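Local structure of Xaa-Pro dipeptidase (5E2C) at residues A85-H98 / K115-E127. The protein is probably a metal-dependent aminopeptidase of the prolidase family, represented here by its N-terminal domain without the metallopeptidase domain. Sequence-based numbering, arbitrary orientation.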
ATOM      1  N   ALA A  85     -19.436  -0.242  -6.760  1.00 11.96           N
ATOM      2  CA  ALA A  85     -19.519  -1.698  -6.768  1.00 12.43           C
ATOM      3  C   ALA A  85     -20.533  -2.173  -5.722  1.00 13.22           C
ATOM      4  O   ALA A  85     -21.355  -3.040  -6.006  1.00 15.25           O
ATOM      5  CB  ALA A  85     -18.151  -2.328  -6.518  1.00 12.71           C
ATOM      6  N   GLY A  86     -20.514  -1.575  -4.534  1.00 13.44           N
ATOM      7  CA  GLY A  86     -21.440  -1.984  -3.465  1.00 14.34           C
ATOM      8  C   GLY A  86     -22.892  -1.701  -3.836  1.00 16.15           C
ATOM      9  O   GLY A  86     -23.783  -2.531  -3.612  1.00 16.33           O
ATOM     10  N   GLU A  87     -23.110  -0.535  -4.437  1.00 16.09           N
ATOM     11  CA  GLU A  87     -24.438  -0.113  -4.915  1.00 19.22           C
ATOM     12  C   GLU A  87     -24.927  -0.981  -6.070  1.00 19.92           C
ATOM     13  O   GLU A  87     -26.124  -1.171  -6.220  1.00 22.73           O
ATOM     14  CB  GLU A  87     -24.394   1.337  -5.378  1.00 21.03           C
ATOM     15  CG  GLU A  87     -24.244   2.337  -4.246  1.00 24.06           C
ATOM     16  CD  GLU A  87     -23.864   3.725  -4.716  1.00 29.52           C
ATOM     17  OE1 GLU A  87     -23.692   3.943  -5.942  1.00 35.02           O
ATOM     18  OE2 GLU A  87     -23.732   4.609  -3.843  1.00 32.61           O
ATOM     19  N   ALA A  88     -24.004  -1.507  -6.878  1.00 18.29           N
ATOM     20  CA  ALA A  88     -24.334  -2.452  -7.953  1.00 19.22           C
ATOM     21  C   ALA A  88     -24.513  -3.913  -7.486  1.00 18.89           C
ATOM     22  O   ALA A  88     -24.654  -4.793  -8.315  1.00 23.85           O
ATOM     23  CB  ALA A  88     -23.264  -2.387  -9.037  1.00 19.49           C
ATOM     24  N   GLY A  89     -24.474  -4.175  -6.183  1.00 17.02           N
ATOM     25  CA  GLY A  89     -24.706  -5.521  -5.649  1.00 17.79           C
ATOM     26  C   GLY A  89     -23.594  -6.532  -5.874  1.00 17.04           C
ATOM     27  O   GLY A  89     -23.815  -7.734  -5.833  1.00 19.31           O
ATOM     28  N   VAL A  90     -22.377  -6.045  -6.063  1.00 16.40           N
ATOM     29  CA  VAL A  90     -21.222  -6.909  -6.270  1.00 15.22           C
ATOM     30  C   VAL A  90     -20.920  -7.697  -4.997  1.00 14.89           C
ATOM     31  O   VAL A  90     -20.707  -7.112  -3.961  1.00 17.88           O
ATOM     32  CB  VAL A  90     -20.019  -6.029  -6.697  1.00 13.96           C
ATOM     33  CG1 VAL A  90     -18.701  -6.780  -6.624  1.00 14.79           C
ATOM     34  CG2 VAL A  90     -20.258  -5.522  -8.099  1.00 14.97           C
ATOM     35  N   GLY A  91     -20.915  -9.027  -5.072  1.00 18.34           N
ATOM     36  CA  GLY A  91     -20.647  -9.860  -3.892  1.00 18.33           C
ATOM     37  C   GLY A  91     -19.185  -9.897  -3.489  1.00 17.86           C
ATOM     38  O   GLY A  91     -18.841  -9.712  -2.318  1.00 16.83           O
ATOM     39  N   LYS A  92     -18.331 -10.158  -4.475  1.00 15.95           N
ATOM     40  CA  LYS A  92     -16.897 -10.209  -4.270  1.00 14.91           C
ATOM     41  C   LYS A  92     -16.197  -9.246  -5.234  1.00 12.81           C
ATOM     42  O   LYS A  92     -16.297  -9.387  -6.459  1.00 12.47           O
ATOM     43  CB  LYS A  92     -16.390 -11.633  -4.427  1.00 17.21           C
ATOM     44  CG  LYS A  92     -16.980 -12.575  -3.382  1.00 20.82           C
ATOM     45  CD  LYS A  92     -16.267 -13.909  -3.399  1.00 26.09           C
ATOM     46  CE  LYS A  92     -16.778 -14.815  -2.283  1.00 31.61           C
ATOM     47  NZ  LYS A  92     -16.148 -16.162  -2.383  1.00 33.95           N
ATOM     48  N   LEU A  93     -15.501  -8.271  -4.659  1.00 11.61           N
ATOM     49  CA  LEU A  93     -14.808  -7.217  -5.425  1.00 10.12           C
ATOM     50  C   LEU A  93     -13.308  -7.438  -5.269  1.00  9.75           C
ATOM     51  O   LEU A  93     -12.767  -7.333  -4.158  1.00 10.42           O
ATOM     52  CB  LEU A  93     -15.168  -5.841  -4.862  1.00 10.69           C
ATOM     53  CG  LEU A  93     -14.444  -4.651  -5.523  1.00 11.19           C
ATOM     54  CD1 LEU A  93     -14.740  -4.591  -7.001  1.00 11.10           C
ATOM     55  CD2 LEU A  93     -14.821  -3.344  -4.853  1.00 13.15           C
ATOM     56  N   GLY A  94     -12.638  -7.760  -6.369  1.00  8.58           N
ATOM     57  CA  GLY A  94     -11.200  -7.893  -6.357  1.00  8.79           C
ATOM     58  C   GLY A  94     -10.553  -6.526  -6.260  1.00  8.62           C
ATOM     59  O   GLY A  94     -11.105  -5.546  -6.744  1.00  9.53           O
ATOM     60  N   PHE A  95      -9.401  -6.461  -5.606  1.00  8.86           N
ATOM     61  CA  PHE A  95      -8.595  -5.230  -5.582  1.00  8.48           C
ATOM     62  C   PHE A  95      -7.134  -5.597  -5.659  1.00  9.00           C
ATOM     63  O   PHE A  95      -6.740  -6.749  -5.410  1.00  9.00           O
ATOM     64  CB  PHE A  95      -8.887  -4.392  -4.332  1.00  8.24           C
ATOM     65  CG  PHE A  95      -8.336  -4.987  -3.062  1.00  8.09           C
ATOM     66  CD1 PHE A  95      -9.070  -5.930  -2.350  1.00  9.17           C
ATOM     67  CD2 PHE A  95      -7.100  -4.601  -2.571  1.00  8.84           C
ATOM     68  CE1 PHE A  95      -8.562  -6.494  -1.182  1.00  8.78           C
ATOM     69  CE2 PHE A  95      -6.599  -5.155  -1.401  1.00  8.67           C
ATOM     70  CZ  PHE A  95      -7.322  -6.106  -0.716  1.00  9.02           C
ATOM     71  N   GLU A  96      -6.312  -4.610  -6.002  1.00  8.47           N
ATOM     72  CA  GLU A  96      -4.900  -4.869  -6.214  1.00  9.26           C
ATOM     73  C   GLU A  96      -4.100  -4.574  -4.947  1.00  8.84           C
ATOM     74  O   GLU A  96      -3.672  -3.451  -4.677  1.00  8.42           O
ATOM     75  CB  GLU A  96      -4.399  -4.098  -7.427  1.00  9.96           C
ATOM     76  CG  GLU A  96      -5.055  -4.569  -8.704  1.00 11.23           C
ATOM     77  CD  GLU A  96      -4.574  -3.832  -9.934  1.00 12.23           C
ATOM     78  OE1 GLU A  96      -4.686  -2.591  -9.946  1.00 12.77           O
ATOM     79  OE2 GLU A  96      -4.119  -4.504 -10.894  1.00 14.32           O
ATOM     80  N   SER A  97      -3.914  -5.617  -4.163  1.00  8.70           N
ATOM     81  CA  SER A  97      -3.202  -5.518  -2.904  1.00  9.09           C
ATOM     82  C   SER A  97      -1.730  -5.144  -3.049  1.00  8.06           C
ATOM     83  O   SER A  97      -1.125  -4.714  -2.079  1.00  8.04           O
ATOM     84  CB  SER A  97      -3.356  -6.836  -2.116  1.00  9.86           C
ATOM     85  OG  SER A  97      -2.851  -7.908  -2.870  1.00 11.41           O
ATOM     86  N   HIS A  98      -1.158  -5.261  -4.253  1.00  8.62           N
ATOM     87  CA  HIS A  98       0.223  -4.853  -4.487  1.00  9.66           C
ATOM     88  C   HIS A  98       0.412  -3.333  -4.574  1.00  9.16           C
ATOM     89  O   HIS A  98       1.540  -2.842  -4.499  1.00 10.08           O
ATOM     90  CB  HIS A  98       0.816  -5.538  -5.729  1.00 10.31           C
ATOM     91  CG  HIS A  98       0.355  -4.954  -7.029  1.00 12.07           C
ATOM     92  ND1 HIS A  98      -0.881  -5.217  -7.572  1.00 12.37           N
ATOM     93  CD2 HIS A  98       0.973  -4.110  -7.894  1.00 13.10           C
ATOM     94  CE1 HIS A  98      -1.006  -4.568  -8.720  1.00 13.42           C
ATOM     95  NE2 HIS A  98       0.104  -3.882  -8.934  1.00 13.79           N
ATOM     96  N   LYS A 115     -23.072  -2.913   3.028  1.00 25.26           N
ATOM     97  CA  LYS A 115     -23.296  -3.618   1.772  1.00 23.51           C
ATOM     98  C   LYS A 115     -22.693  -4.987   1.953  1.00 23.81           C
ATOM     99  O   LYS A 115     -21.762  -5.163   2.739  1.00 30.54           O
ATOM    100  CB  LYS A 115     -22.588  -2.925   0.604  1.00 24.88           C
ATOM    101  CG  LYS A 115     -22.993  -1.484   0.362  1.00 26.28           C
ATOM    102  CD  LYS A 115     -24.491  -1.361   0.135  1.00 30.89           C
ATOM    103  CE  LYS A 115     -24.851  -0.094  -0.619  1.00 33.96           C
ATOM    104  NZ  LYS A 115     -24.124   1.103  -0.115  1.00 35.93           N
ATOM    105  N   ASN A 116     -23.201  -5.966   1.225  1.00 25.63           N
ATOM    106  CA  ASN A 116     -22.655  -7.308   1.345  1.00 28.49           C
ATOM    107  C   ASN A 116     -21.675  -7.521   0.205  1.00 27.52           C
ATOM    108  O   ASN A 116     -21.887  -8.328  -0.702  1.00 28.81           O
ATOM    109  CB  ASN A 116     -23.781  -8.335   1.408  1.00 34.88           C
ATOM    110  CG  ASN A 116     -24.600  -8.200   2.693  1.00 42.21           C
ATOM    111  OD1 ASN A 116     -24.067  -8.344   3.798  1.00 47.92           O
ATOM    112  ND2 ASN A 116     -25.889  -7.899   2.555  1.00 48.11           N
ATOM    113  N   THR A 117     -20.615  -6.725   0.245  1.00 22.77           N
ATOM    114  CA  THR A 117     -19.526  -6.793  -0.729  1.00 19.13           C
ATOM    115  C   THR A 117     -18.256  -7.087   0.037  1.00 17.43           C
ATOM    116  O   THR A 117     -17.912  -6.337   0.950  1.00 20.42           O
ATOM    117  CB  THR A 117     -19.344  -5.451  -1.460  1.00 18.31           C
ATOM    118  OG1 THR A 117     -20.554  -5.103  -2.145  1.00 19.69           O
ATOM    119  CG2 THR A 117     -18.190  -5.537  -2.467  1.00 18.51           C
ATOM    120  N   GLU A 118     -17.571  -8.171  -0.320  1.00 16.22           N
ATOM    121  CA  GLU A 118     -16.298  -8.538   0.290  1.00 16.60           C
ATOM    122  C   GLU A 118     -15.157  -8.081  -0.629  1.00 14.40           C
ATOM    123  O   GLU A 118     -15.193  -8.320  -1.842  1.00 13.98           O
ATOM    124  CB  GLU A 118     -16.207 -10.060   0.474  1.00 21.01           C
ATOM    125  CG  GLU A 118     -14.899 -10.556   1.107  1.00 25.02           C
ATOM    126  CD  GLU A 118     -14.681 -12.068   0.992  1.00 31.88           C
ATOM    127  OE1 GLU A 118     -15.579 -12.788   0.517  1.00 31.91           O
ATOM    128  OE2 GLU A 118     -13.586 -12.550   1.370  1.00 38.70           O
ATOM    129  N   LEU A 119     -14.142  -7.454  -0.046  1.00 13.57           N
ATOM    130  CA  LEU A 119     -12.945  -7.067  -0.786  1.00 13.11           C
ATOM    131  C   LEU A 119     -11.990  -8.243  -0.802  1.00 13.38           C
ATOM    132  O   LEU A 119     -11.615  -8.754   0.257  1.00 16.83           O
ATOM    133  CB  LEU A 119     -12.279  -5.863  -0.132  1.00 13.37           C
ATOM    134  CG  LEU A 119     -13.059  -4.560  -0.362  1.00 12.12           C
ATOM    135  CD1 LEU A 119     -12.769  -3.550   0.737  1.00 13.37           C
ATOM    136  CD2 LEU A 119     -12.730  -3.998  -1.742  1.00 12.02           C
ATOM    137  N   VAL A 120     -11.590  -8.666  -1.994  1.00 11.22           N
ATOM    138  CA  VAL A 120     -10.757  -9.847  -2.155  1.00 10.80           C
ATOM    139  C   VAL A 120      -9.451  -9.515  -2.867  1.00 11.21           C
ATOM    140  O   VAL A 120      -9.457  -8.920  -3.948  1.00 10.75           O
ATOM    141  CB  VAL A 120     -11.510 -10.914  -2.958  1.00 11.13           C
ATOM    142  CG1 VAL A 120     -10.643 -12.158  -3.175  1.00 11.84           C
ATOM    143  CG2 VAL A 120     -12.824 -11.271  -2.261  1.00 12.11           C
ATOM    144  N   ARG A 121      -8.330  -9.903  -2.269  1.00 12.63           N
ATOM    145  CA  ARG A 121      -7.035  -9.709  -2.917  1.00 11.86           C
ATOM    146  C   ARG A 121      -7.021 -10.370  -4.304  1.00 11.61           C
ATOM    147  O   ARG A 121      -7.350 -11.565  -4.461  1.00 12.20           O
ATOM    148  CB  ARG A 121      -5.903 -10.263  -2.054  1.00 14.00           C
ATOM    149  CG  ARG A 121      -5.731  -9.569  -0.707  1.00 14.06           C
ATOM    150  CD  ARG A 121      -4.934 -10.474   0.229  1.00 16.29           C
ATOM    151  NE  ARG A 121      -4.594  -9.806   1.475  1.00 17.63           N
ATOM    152  CZ  ARG A 121      -5.443  -9.547   2.467  1.00 22.01           C
ATOM    153  NH1 ARG A 121      -6.725  -9.914   2.394  1.00 23.64           N
ATOM    154  NH2 ARG A 121      -5.002  -8.918   3.554  1.00 23.06           N
ATOM    155  N   ALA A 122      -6.642  -9.590  -5.314  1.00 10.25           N
ATOM    156  CA  ALA A 122      -6.668 -10.040  -6.698  1.00 11.36           C
ATOM    157  C   ALA A 122      -5.489  -9.535  -7.536  1.00 11.92           C
ATOM    158  O   ALA A 122      -5.596  -9.452  -8.767  1.00 13.30           O
ATOM    159  CB  ALA A 122      -7.979  -9.626  -7.356  1.00 12.18           C
ATOM    160  N   SER A 123      -4.359  -9.232  -6.908  1.00 10.99           N
ATOM    161  CA  SER A 123      -3.199  -8.792  -7.692  1.00 11.22           C
ATOM    162  C   SER A 123      -2.732  -9.918  -8.598  1.00 11.70           C
ATOM    163  O   SER A 123      -2.610 -11.069  -8.166  1.00 13.09           O
ATOM    164  CB  SER A 123      -2.076  -8.312  -6.803  1.00 12.12           C
ATOM    165  OG  SER A 123      -2.406  -7.050  -6.265  1.00 12.32           O
ATOM    166  N   GLY A 124      -2.485  -9.583  -9.861  1.00 12.05           N
ATOM    167  CA  GLY A 124      -2.052 -10.553 -10.854  1.00 11.83           C
ATOM    168  C   GLY A 124      -3.105 -10.846 -11.899  1.00 12.72           C
ATOM    169  O   GLY A 124      -2.806 -11.440 -12.933  1.00 13.48           O
ATOM    170  N   THR A 125      -4.340 -10.439 -11.641  1.00 12.62           N
ATOM    171  CA  THR A 125      -5.431 -10.774 -12.531  1.00 12.63           C
ATOM    172  C   THR A 125      -5.233 -10.096 -13.890  1.00 13.27           C
ATOM    173  O   THR A 125      -5.360 -10.740 -14.938  1.00 13.13           O
ATOM    174  CB  THR A 125      -6.792 -10.413 -11.918  1.00 14.57           C
ATOM    175  OG1 THR A 125      -6.912 -11.034 -10.634  1.00 14.01           O
ATOM    176  CG2 THR A 125      -7.916 -10.920 -12.786  1.00 16.10           C
ATOM    177  N   VAL A 126      -4.874  -8.817 -13.881  1.00 11.07           N
ATOM    178  CA  VAL A 126      -4.675  -8.121 -15.152  1.00 12.31           C
ATOM    179  C   VAL A 126      -3.402  -8.614 -15.847  1.00 12.88           C
ATOM    180  O   VAL A 126      -3.389  -8.803 -17.057  1.00 12.50           O
ATOM    181  CB  VAL A 126      -4.598  -6.605 -14.965  1.00 12.34           C
ATOM    182  CG1 VAL A 126      -4.468  -5.931 -16.324  1.00 12.81           C
ATOM    183  CG2 VAL A 126      -5.805  -6.098 -14.182  1.00 11.94           C
ATOM    184  N   GLU A 127      -2.345  -8.826 -15.066  1.00 13.33           N
ATOM    185  CA  GLU A 127      -1.069  -9.327 -15.573  1.00 14.39           C
ATOM    186  C   GLU A 127      -1.258 -10.647 -16.305  1.00 15.52           C
ATOM    187  O   GLU A 127      -0.577 -10.903 -17.303  1.00 15.51           O
ATOM    188  CB  GLU A 127      -0.067  -9.510 -14.421  1.00 15.50           C
ATOM    189  CG  GLU A 127       0.488  -8.210 -13.841  1.00 16.45           C
ATOM    190  CD  GLU A 127      -0.475  -7.452 -12.916  1.00 15.94           C
ATOM    191  OE1 GLU A 127      -1.580  -7.956 -12.613  1.00 16.77           O
ATOM    192  OE2 GLU A 127      -0.107  -6.357 -12.458  1.00 17.36           O
TER
HETATM  193  O   HOH W   1     -23.486  -4.991  -2.359  1.00 27.30           O
HETATM  194  O   HOH W   2     -23.836  -8.845  -2.701  1.00 35.08           O
HETATM  195  O   HOH W   3     -20.175 -10.986  -0.318  1.00 31.46           O
HETATM  196  O   HOH W   4      -3.837  -7.189 -11.394  1.00 19.12           O
HETATM  197  O   HOH W   5      -3.283 -10.243  -4.370  1.00 25.27           O
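The F95 ring lies against the backbone of strand 118-121, with R121 CA over one face and L119 C and V120 N in plane at its edge. Its CG sits between the backbone N and the carbonyl carbon (chi1 72°), which lets the ring lie along the strand, CD1 3.4 Å from V120 O; CZ meets R121 CG at 3.8 Å, and the aliphatic part of R121 runs alongside. The H98 ring takes S123 OG at its edge, 2.7 Å from ND1, in a nearly straight hydrogen bond whose donor may be either group. H98 N also donates to S123 OG, giving the hydroxyl two bonds from one residue. E96 OE2 lies in the plane of the same ring, and the V126 side chain crosses that of E96 at about a right angle, CG2 4.0 Å from OE2.

Between H98 and the end of helix 77-87, strands 92-95 and 118-121 pair in parallel through L93 N to E118 O, V120 N to L93 O and F95 N to V120 O. On the face of L93 and F95, L93 CD2 touches L119 CD2 at 3.8 Å, and L119 also packs on L105, L108 and A109 of helix 102-111; this helix links the strands in a beta-alpha-beta crossover. A Schellman motif with G89 as its C' residue ends helix 77-87, and T117 OG1 donates to V90 O (2.7 Å) nearby. One water joins that hydroxyl to G86 O.

Strand 118-121 is the outermost strand of the sheet within this chain of a creatinase/prolidase N-terminal domain. E96 OE1 accepts from S23 N and D24 N, and OE2 from N27 ND2, while a single water is shared by E96 OE2, G124 N, V126 N and E127 OE1. R121 NE forms a salt bridge to D106 OD2 of the second subunit, and S97 OG is hydrogen-bonded to D103 OD1 there. The chemistry therefore implies an apolar face at L93, F95 and L119, a charged pair on the other (K92 NZ to E118 OE1 4.5 Å, beyond a salt bridge), and polar groups around the type II turn A122-T125 and across the dimer interface.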